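Local coordinates for protein arylesterase (Sulfolobus solfataricus, PDB 5L2P) that hydrolyses aryl esters such as phenyl acetate and aryl dialkyl phosphates such as paraoxon, probably using a serine nucleophile, at residues A125-R137 / L161-L174. Residues are numbered along the deposited sequence; the frame is centred on the assembly and turned at random.
Sequences AVYDCFNAIVWAR and LVAATSLLARDNKL
Phe130 lies between Leu168 and Val134, a worked example of how two helices crossing at -62° on one side of a sheet share a single aromatic ring. Leu168 CB stands over one face, 4.1 Å from the ring centroid, in a CH-pi contact; Val134 CG2, from the next turn of Phe130's own helix, covers the opposite face. The ring reaches across to Leu168 and Ala169 because chi1 of 175° sets CG opposite the main-chain nitrogen. Replaced by alanine, Phe130 would lose its ring, and a gap between the helices is likely to open, leaving Leu168 CB and Val134 CG2 without the faces they rest on.

Apolar contacts extend along the helices from the ring, toward Val126 and Leu161 in one direction and Leu174 in the other. Leu168 CD1 touches Val126 CG1 at 3.7 Å and also meets Tyr127, whose side chain crosses it at about a right angle. Val126 straddles its neighbours, CG1 against Ala164 CB and CG2 against Leu161 CD2 (3.8 Å). Leu174 pushes CD1 against Val134 CG2 and CD2 against Ile133 CG2, while the Arg137 guanidinium lays one face over its CD1.

Two polar side chains bond back to the main chain of their own segment. Asn172 ND2 donates to Leu168 O (2.8 Å), which fixes the amide beside Phe130 CZ, its plane 34° from the ring's. Thr165 OG1 bonds to Leu161 O at 2.6 Å. A Schellman motif, with Lys173 at positive phi, ends the helix and turns Leu174 back toward the first.

Beneath the pair, Cys129 and Thr165 rest on Phe81 of strand 77-81, and Ile133 and Val162 on Thr152 of strand 150-155, the strand leading to Ser156 in this alpha/beta-hydrolase fold.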
ATOM      1  N   ALA A 125     -26.201  20.724 -10.629  1.00 50.10           N
ATOM      2  CA  ALA A 125     -24.890  21.305 -10.221  1.00 51.55           C
ATOM      3  C   ALA A 125     -23.851  21.332 -11.339  1.00 54.13           C
ATOM      4  O   ALA A 125     -23.112  22.313 -11.485  1.00 53.74           O
ATOM      5  CB  ALA A 125     -24.302  20.556  -9.029  1.00 50.88           C
ATOM      6  N   VAL A 126     -23.800  20.266 -12.145  1.00 56.15           N
ATOM      7  CA  VAL A 126     -22.799  20.183 -13.209  1.00 58.21           C
ATOM      8  C   VAL A 126     -23.069  21.231 -14.273  1.00 57.67           C
ATOM      9  O   VAL A 126     -22.150  21.916 -14.753  1.00 58.62           O
ATOM     10  CB  VAL A 126     -22.759  18.792 -13.870  1.00 59.53           C
ATOM     11  CG1 VAL A 126     -21.709  18.768 -14.983  1.00 57.92           C
ATOM     12  CG2 VAL A 126     -22.481  17.724 -12.812  1.00 59.70           C
ATOM     13  N   TYR A 127     -24.332  21.349 -14.653  1.00 58.54           N
ATOM     14  CA  TYR A 127     -24.718  22.357 -15.649  1.00 62.11           C
ATOM     15  C   TYR A 127     -24.671  23.796 -15.134  1.00 61.82           C
ATOM     16  O   TYR A 127     -24.362  24.699 -15.923  1.00 67.85           O
ATOM     17  CB  TYR A 127     -26.076  22.030 -16.250  1.00 65.71           C
ATOM     18  CG  TYR A 127     -25.991  20.867 -17.206  1.00 67.65           C
ATOM     19  CD1 TYR A 127     -25.260  20.979 -18.393  1.00 70.05           C
ATOM     20  CD2 TYR A 127     -26.612  19.652 -16.926  1.00 69.91           C
ATOM     21  CE1 TYR A 127     -25.145  19.912 -19.264  1.00 75.89           C
ATOM     22  CE2 TYR A 127     -26.519  18.574 -17.815  1.00 72.64           C
ATOM     23  CZ  TYR A 127     -25.776  18.716 -18.972  1.00 74.76           C
ATOM     24  OH  TYR A 127     -25.655  17.696 -19.864  1.00 77.70           O
ATOM     25  N   ASP A 128     -24.943  24.003 -13.845  1.00 58.24           N
ATOM     26  CA  ASP A 128     -24.795  25.338 -13.264  1.00 60.33           C
ATOM     27  C   ASP A 128     -23.352  25.801 -13.345  1.00 57.78           C
ATOM     28  O   ASP A 128     -23.088  26.965 -13.671  1.00 57.25           O
ATOM     29  CB  ASP A 128     -25.242  25.394 -11.779  1.00 63.29           C
ATOM     30  CG  ASP A 128     -26.752  25.485 -11.612  1.00 64.85           C
ATOM     31  OD1 ASP A 128     -27.492  25.511 -12.613  1.00 68.08           O
ATOM     32  OD2 ASP A 128     -27.206  25.478 -10.460  1.00 64.67           O
ATOM     33  N   CYS A 129     -22.420  24.888 -13.031  1.00 56.11           N
ATOM     34  CA  CYS A 129     -21.010  25.231 -13.050  1.00 53.51           C
ATOM     35  C   CYS A 129     -20.546  25.449 -14.478  1.00 52.38           C
ATOM     36  O   CYS A 129     -19.752  26.354 -14.733  1.00 53.31           O
ATOM     37  CB  CYS A 129     -20.187  24.156 -12.373  1.00 56.63           C
ATOM     38  SG  CYS A 129     -20.363  24.043 -10.563  1.00 56.22           S
ATOM     39  N   PHE A 130     -21.058  24.655 -15.416  1.00 53.66           N
ATOM     40  CA  PHE A 130     -20.612  24.760 -16.807  1.00 56.01           C
ATOM     41  C   PHE A 130     -21.122  26.045 -17.419  1.00 56.23           C
ATOM     42  O   PHE A 130     -20.363  26.736 -18.103  1.00 57.79           O
ATOM     43  CB  PHE A 130     -21.044  23.539 -17.627  1.00 57.73           C
ATOM     44  CG  PHE A 130     -20.730  23.640 -19.093  1.00 58.03           C
ATOM     45  CD1 PHE A 130     -19.424  23.530 -19.539  1.00 57.62           C
ATOM     46  CD2 PHE A 130     -21.755  23.813 -20.038  1.00 58.05           C
ATOM     47  CE1 PHE A 130     -19.130  23.578 -20.901  1.00 60.09           C
ATOM     48  CE2 PHE A 130     -21.465  23.878 -21.400  1.00 60.79           C
ATOM     49  CZ  PHE A 130     -20.151  23.768 -21.838  1.00 60.81           C
ATOM     50  N   ASN A 131     -22.391  26.378 -17.180  1.00 58.84           N
ATOM     51  CA  ASN A 131     -22.968  27.678 -17.624  1.00 59.82           C
ATOM     52  C   ASN A 131     -22.240  28.889 -17.063  1.00 58.78           C
ATOM     53  O   ASN A 131     -22.128  29.905 -17.738  1.00 58.52           O
ATOM     54  CB  ASN A 131     -24.477  27.794 -17.317  1.00 61.19           C
ATOM     55  CG  ASN A 131     -25.311  26.833 -18.163  1.00 64.27           C
ATOM     56  OD1 ASN A 131     -24.908  26.424 -19.266  1.00 67.51           O
ATOM     57  ND2 ASN A 131     -26.460  26.434 -17.633  1.00 65.20           N
ATOM     58  N   ALA A 132     -21.747  28.789 -15.832  1.00 57.61           N
ATOM     59  CA  ALA A 132     -20.911  29.862 -15.258  1.00 56.78           C
ATOM     60  C   ALA A 132     -19.565  30.023 -16.026  1.00 56.20           C
ATOM     61  O   ALA A 132     -19.088  31.133 -16.195  1.00 55.42           O
ATOM     62  CB  ALA A 132     -20.685  29.611 -13.786  1.00 55.42           C
ATOM     63  N   ILE A 133     -18.979  28.929 -16.503  1.00 54.31           N
ATOM     64  CA  ILE A 133     -17.751  28.999 -17.334  1.00 54.27           C
ATOM     65  C   ILE A 133     -18.045  29.647 -18.683  1.00 53.42           C
ATOM     66  O   ILE A 133     -17.287  30.500 -19.143  1.00 49.52           O
ATOM     67  CB  ILE A 133     -17.136  27.602 -17.594  1.00 55.50           C
ATOM     68  CG1 ILE A 133     -16.684  26.949 -16.300  1.00 54.36           C
ATOM     69  CG2 ILE A 133     -15.958  27.647 -18.589  1.00 57.80           C
ATOM     70  CD1 ILE A 133     -16.337  25.493 -16.506  1.00 58.14           C
ATOM     71  N   VAL A 134     -19.145  29.229 -19.306  1.00 53.09           N
ATOM     72  CA  VAL A 134     -19.581  29.826 -20.565  1.00 54.15           C
ATOM     73  C   VAL A 134     -19.867  31.322 -20.394  1.00 53.87           C
ATOM     74  O   VAL A 134     -19.472  32.117 -21.225  1.00 58.19           O
ATOM     75  CB  VAL A 134     -20.845  29.114 -21.099  1.00 54.80           C
ATOM     76  CG1 VAL A 134     -21.457  29.839 -22.288  1.00 56.16           C
ATOM     77  CG2 VAL A 134     -20.518  27.678 -21.442  1.00 54.58           C
ATOM     78  N   TRP A 135     -20.518  31.702 -19.293  1.00 54.09           N
ATOM     79  CA  TRP A 135     -20.760  33.142 -18.980  1.00 52.47           C
ATOM     80  C   TRP A 135     -19.464  33.916 -18.864  1.00 51.50           C
ATOM     81  O   TRP A 135     -19.347  34.980 -19.416  1.00 53.08           O
ATOM     82  CB  TRP A 135     -21.581  33.283 -17.690  1.00 52.15           C
ATOM     83  CG  TRP A 135     -21.804  34.664 -17.272  1.00 53.08           C
ATOM     84  CD1 TRP A 135     -22.841  35.440 -17.628  1.00 54.66           C
ATOM     85  CD2 TRP A 135     -20.955  35.473 -16.439  1.00 51.64           C
ATOM     86  NE1 TRP A 135     -22.699  36.693 -17.089  1.00 54.74           N
ATOM     87  CE2 TRP A 135     -21.558  36.737 -16.344  1.00 53.02           C
ATOM     88  CE3 TRP A 135     -19.747  35.260 -15.788  1.00 50.52           C
ATOM     89  CZ2 TRP A 135     -21.006  37.789 -15.616  1.00 53.83           C
ATOM     90  CZ3 TRP A 135     -19.165  36.326 -15.091  1.00 52.87           C
ATOM     91  CH2 TRP A 135     -19.808  37.571 -14.996  1.00 53.55           C
ATOM     92  N   ALA A 136     -18.491  33.381 -18.143  1.00 51.33           N
ATOM     93  CA  ALA A 136     -17.181  34.040 -17.978  1.00 54.06           C
ATOM     94  C   ALA A 136     -16.464  34.233 -19.310  1.00 58.40           C
ATOM     95  O   ALA A 136     -15.837  35.284 -19.550  1.00 58.16           O
ATOM     96  CB  ALA A 136     -16.301  33.221 -17.051  1.00 54.91           C
ATOM     97  N   ARG A 137     -16.532  33.212 -20.170  1.00 61.88           N
ATOM     98  CA  ARG A 137     -15.904  33.302 -21.495  1.00 64.56           C
ATOM     99  C   ARG A 137     -16.603  34.348 -22.354  1.00 64.21           C
ATOM    100  O   ARG A 137     -15.945  35.133 -23.019  1.00 65.26           O
ATOM    101  CB  ARG A 137     -15.924  31.946 -22.208  1.00 67.52           C
ATOM    102  CG  ARG A 137     -15.120  31.925 -23.463  1.00 72.18           C
ATOM    103  CD  ARG A 137     -15.444  30.696 -24.270  1.00 76.75           C
ATOM    104  NE  ARG A 137     -16.795  30.772 -24.810  1.00 80.82           N
ATOM    105  CZ  ARG A 137     -17.309  29.850 -25.614  1.00 84.81           C
ATOM    106  NH1 ARG A 137     -16.575  28.785 -25.954  1.00 82.42           N
ATOM    107  NH2 ARG A 137     -18.556  29.986 -26.075  1.00 85.37           N
ATOM    108  N   LEU A 161     -16.980  18.257  -9.797  1.00 55.29           N
ATOM    109  CA  LEU A 161     -17.545  19.222 -10.756  1.00 52.36           C
ATOM    110  C   LEU A 161     -16.499  19.732 -11.752  1.00 51.56           C
ATOM    111  O   LEU A 161     -16.811  19.967 -12.911  1.00 50.82           O
ATOM    112  CB  LEU A 161     -18.200  20.360 -10.002  1.00 53.69           C
ATOM    113  CG  LEU A 161     -19.434  19.970  -9.167  1.00 55.17           C
ATOM    114  CD1 LEU A 161     -19.806  21.033  -8.149  1.00 53.55           C
ATOM    115  CD2 LEU A 161     -20.606  19.695 -10.100  1.00 56.45           C
ATOM    116  N   VAL A 162     -15.249  19.836 -11.301  1.00 51.26           N
ATOM    117  CA  VAL A 162     -14.121  20.131 -12.179  1.00 49.86           C
ATOM    118  C   VAL A 162     -13.930  19.027 -13.250  1.00 48.43           C
ATOM    119  O   VAL A 162     -13.789  19.307 -14.439  1.00 45.02           O
ATOM    120  CB  VAL A 162     -12.806  20.281 -11.390  1.00 48.76           C
ATOM    121  CG1 VAL A 162     -11.592  20.245 -12.323  1.00 48.02           C
ATOM    122  CG2 VAL A 162     -12.801  21.576 -10.581  1.00 49.73           C
ATOM    123  N   ALA A 163     -13.972  17.780 -12.822  1.00 49.01           N
ATOM    124  CA  ALA A 163     -13.781  16.651 -13.765  1.00 50.91           C
ATOM    125  C   ALA A 163     -14.966  16.551 -14.713  1.00 53.83           C
ATOM    126  O   ALA A 163     -14.787  16.379 -15.937  1.00 56.99           O
ATOM    127  CB  ALA A 163     -13.591  15.339 -13.023  1.00 48.68           C
ATOM    128  N   ALA A 164     -16.181  16.723 -14.167  1.00 56.91           N
ATOM    129  CA  ALA A 164     -17.415  16.627 -14.976  1.00 57.25           C
ATOM    130  C   ALA A 164     -17.493  17.748 -16.021  1.00 57.88           C
ATOM    131  O   ALA A 164     -17.864  17.522 -17.151  1.00 59.43           O
ATOM    132  CB  ALA A 164     -18.640  16.651 -14.072  1.00 59.71           C
ATOM    133  N   THR A 165     -17.160  18.956 -15.599  1.00 58.25           N
ATOM    134  CA  THR A 165     -17.088  20.130 -16.444  1.00 57.30           C
ATOM    135  C   THR A 165     -16.140  19.993 -17.597  1.00 53.68           C
ATOM    136  O   THR A 165     -16.369  20.559 -18.654  1.00 53.59           O
ATOM    137  CB  THR A 165     -16.533  21.280 -15.583  1.00 60.25           C
ATOM    138  OG1 THR A 165     -17.547  21.703 -14.658  1.00 67.08           O
ATOM    139  CG2 THR A 165     -16.043  22.452 -16.376  1.00 62.03           C
ATOM    140  N   SER A 166     -15.014  19.350 -17.346  1.00 52.98           N
ATOM    141  CA  SER A 166     -13.988  19.156 -18.377  1.00 53.22           C
ATOM    142  C   SER A 166     -14.512  18.268 -19.504  1.00 53.46           C
ATOM    143  O   SER A 166     -14.165  18.470 -20.659  1.00 51.63           O
ATOM    144  CB  SER A 166     -12.750  18.504 -17.779  1.00 54.09           C
ATOM    145  OG  SER A 166     -12.076  19.393 -16.915  1.00 58.12           O
ATOM    146  N   LEU A 167     -15.348  17.296 -19.158  1.00 52.18           N
ATOM    147  CA  LEU A 167     -15.978  16.442 -20.156  1.00 54.08           C
ATOM    148  C   LEU A 167     -16.998  17.177 -21.002  1.00 58.36           C
ATOM    149  O   LEU A 167     -17.069  16.955 -22.227  1.00 60.25           O
ATOM    150  CB  LEU A 167     -16.668  15.258 -19.482  1.00 54.85           C
ATOM    151  CG  LEU A 167     -15.774  14.281 -18.706  1.00 52.95           C
ATOM    152  CD1 LEU A 167     -16.623  13.220 -17.996  1.00 52.66           C
ATOM    153  CD2 LEU A 167     -14.820  13.647 -19.695  1.00 52.69           C
ATOM    154  N   LEU A 168     -17.803  18.039 -20.362  1.00 58.41           N
ATOM    155  CA  LEU A 168     -18.728  18.908 -21.077  1.00 58.02           C
ATOM    156  C   LEU A 168     -17.971  19.909 -21.931  1.00 58.22           C
ATOM    157  O   LEU A 168     -18.417  20.255 -23.031  1.00 60.75           O
ATOM    158  CB  LEU A 168     -19.615  19.675 -20.111  1.00 58.72           C
ATOM    159  CG  LEU A 168     -20.733  18.897 -19.442  1.00 60.17           C
ATOM    160  CD1 LEU A 168     -21.516  19.802 -18.521  1.00 60.73           C
ATOM    161  CD2 LEU A 168     -21.675  18.328 -20.474  1.00 61.73           C
ATOM    162  N   ALA A 169     -16.846  20.391 -21.420  1.00 55.95           N
ATOM    163  CA  ALA A 169     -16.059  21.388 -22.140  1.00 57.09           C
ATOM    164  C   ALA A 169     -15.540  20.788 -23.432  1.00 58.43           C
ATOM    165  O   ALA A 169     -15.545  21.432 -24.473  1.00 58.42           O
ATOM    166  CB  ALA A 169     -14.890  21.878 -21.295  1.00 57.53           C
ATOM    167  N   ARG A 170     -15.125  19.525 -23.355  1.00 59.88           N
ATOM    168  CA  ARG A 170     -14.634  18.800 -24.511  1.00 61.01           C
ATOM    169  C   ARG A 170     -15.746  18.504 -25.512  1.00 63.06           C
ATOM    170  O   ARG A 170     -15.561  18.688 -26.702  1.00 60.36           O
ATOM    171  CB  ARG A 170     -13.952  17.507 -24.076  1.00 62.64           C
ATOM    172  CG  ARG A 170     -13.296  16.768 -25.214  1.00 64.88           C
ATOM    173  CD  ARG A 170     -12.718  15.451 -24.731  1.00 65.60           C
ATOM    174  NE  ARG A 170     -13.768  14.541 -24.290  1.00 65.60           N
ATOM    175  CZ  ARG A 170     -13.553  13.389 -23.670  1.00 66.65           C
ATOM    176  NH1 ARG A 170     -12.326  12.998 -23.364  1.00 70.00           N
ATOM    177  NH2 ARG A 170     -14.577  12.632 -23.328  1.00 66.65           N
ATOM    178  N   ASP A 171     -16.899  18.043 -25.032  1.00 66.49           N
ATOM    179  CA  ASP A 171     -18.083  17.831 -25.893  1.00 68.55           C
ATOM    180  C   ASP A 171     -18.451  19.065 -26.695  1.00 67.61           C
ATOM    181  O   ASP A 171     -18.776  18.982 -27.873  1.00 68.85           O
ATOM    182  CB  ASP A 171     -19.310  17.451 -25.055  1.00 72.50           C
ATOM    183  CG  ASP A 171     -19.220  16.044 -24.438  1.00 77.70           C
ATOM    184  OD1 ASP A 171     -18.295  15.262 -24.798  1.00 81.34           O
ATOM    185  OD2 ASP A 171     -20.091  15.729 -23.582  1.00 79.67           O
ATOM    186  N   ASN A 172     -18.424  20.215 -26.038  1.00 67.83           N
ATOM    187  CA  ASN A 172     -18.852  21.476 -26.637  1.00 68.85           C
ATOM    188  C   ASN A 172     -17.710  22.273 -27.240  1.00 70.55           C
ATOM    189  O   ASN A 172     -17.907  23.417 -27.623  1.00 72.21           O
ATOM    190  CB  ASN A 172     -19.584  22.297 -25.575  1.00 66.80           C
ATOM    191  CG  ASN A 172     -20.878  21.665 -25.192  1.00 65.85           C
ATOM    192  OD1 ASN A 172     -21.838  21.752 -25.931  1.00 69.60           O
ATOM    193  ND2 ASN A 172     -20.904  20.993 -24.067  1.00 64.61           N
ATOM    194  N   LYS A 173     -16.526  21.670 -27.309  1.00 70.92           N
ATOM    195  CA  LYS A 173     -15.333  22.309 -27.863  1.00 74.20           C
ATOM    196  C   LYS A 173     -15.001  23.657 -27.198  1.00 72.45           C
ATOM    197  O   LYS A 173     -14.513  24.586 -27.844  1.00 73.77           O
ATOM    198  CB  LYS A 173     -15.482  22.474 -29.373  1.00 77.61           C
ATOM    199  CG  LYS A 173     -16.013  21.226 -30.063  1.00 80.23           C
ATOM    200  CD  LYS A 173     -16.165  21.460 -31.559  1.00 87.82           C
ATOM    201  CE  LYS A 173     -17.149  22.584 -31.907  1.00 88.49           C
ATOM    202  NZ  LYS A 173     -17.445  22.589 -33.359  1.00 88.91           N
ATOM    203  N   LEU A 174     -15.259  23.741 -25.899  1.00 69.95           N
ATOM    204  CA  LEU A 174     -14.871  24.892 -25.102  1.00 68.18           C
ATOM    205  C   LEU A 174     -13.480  24.605 -24.523  1.00 65.91           C
ATOM    206  O   LEU A 174     -13.273  23.594 -23.844  1.00 64.00           O
ATOM    207  CB  LEU A 174     -15.907  25.121 -23.992  1.00 68.39           C
ATOM    208  CG  LEU A 174     -15.750  26.364 -23.093  1.00 70.08           C
ATOM    209  CD1 LEU A 174     -17.108  26.827 -22.574  1.00 69.84           C
ATOM    210  CD2 LEU A 174     -14.836  26.149 -21.895  1.00 70.51           C
TER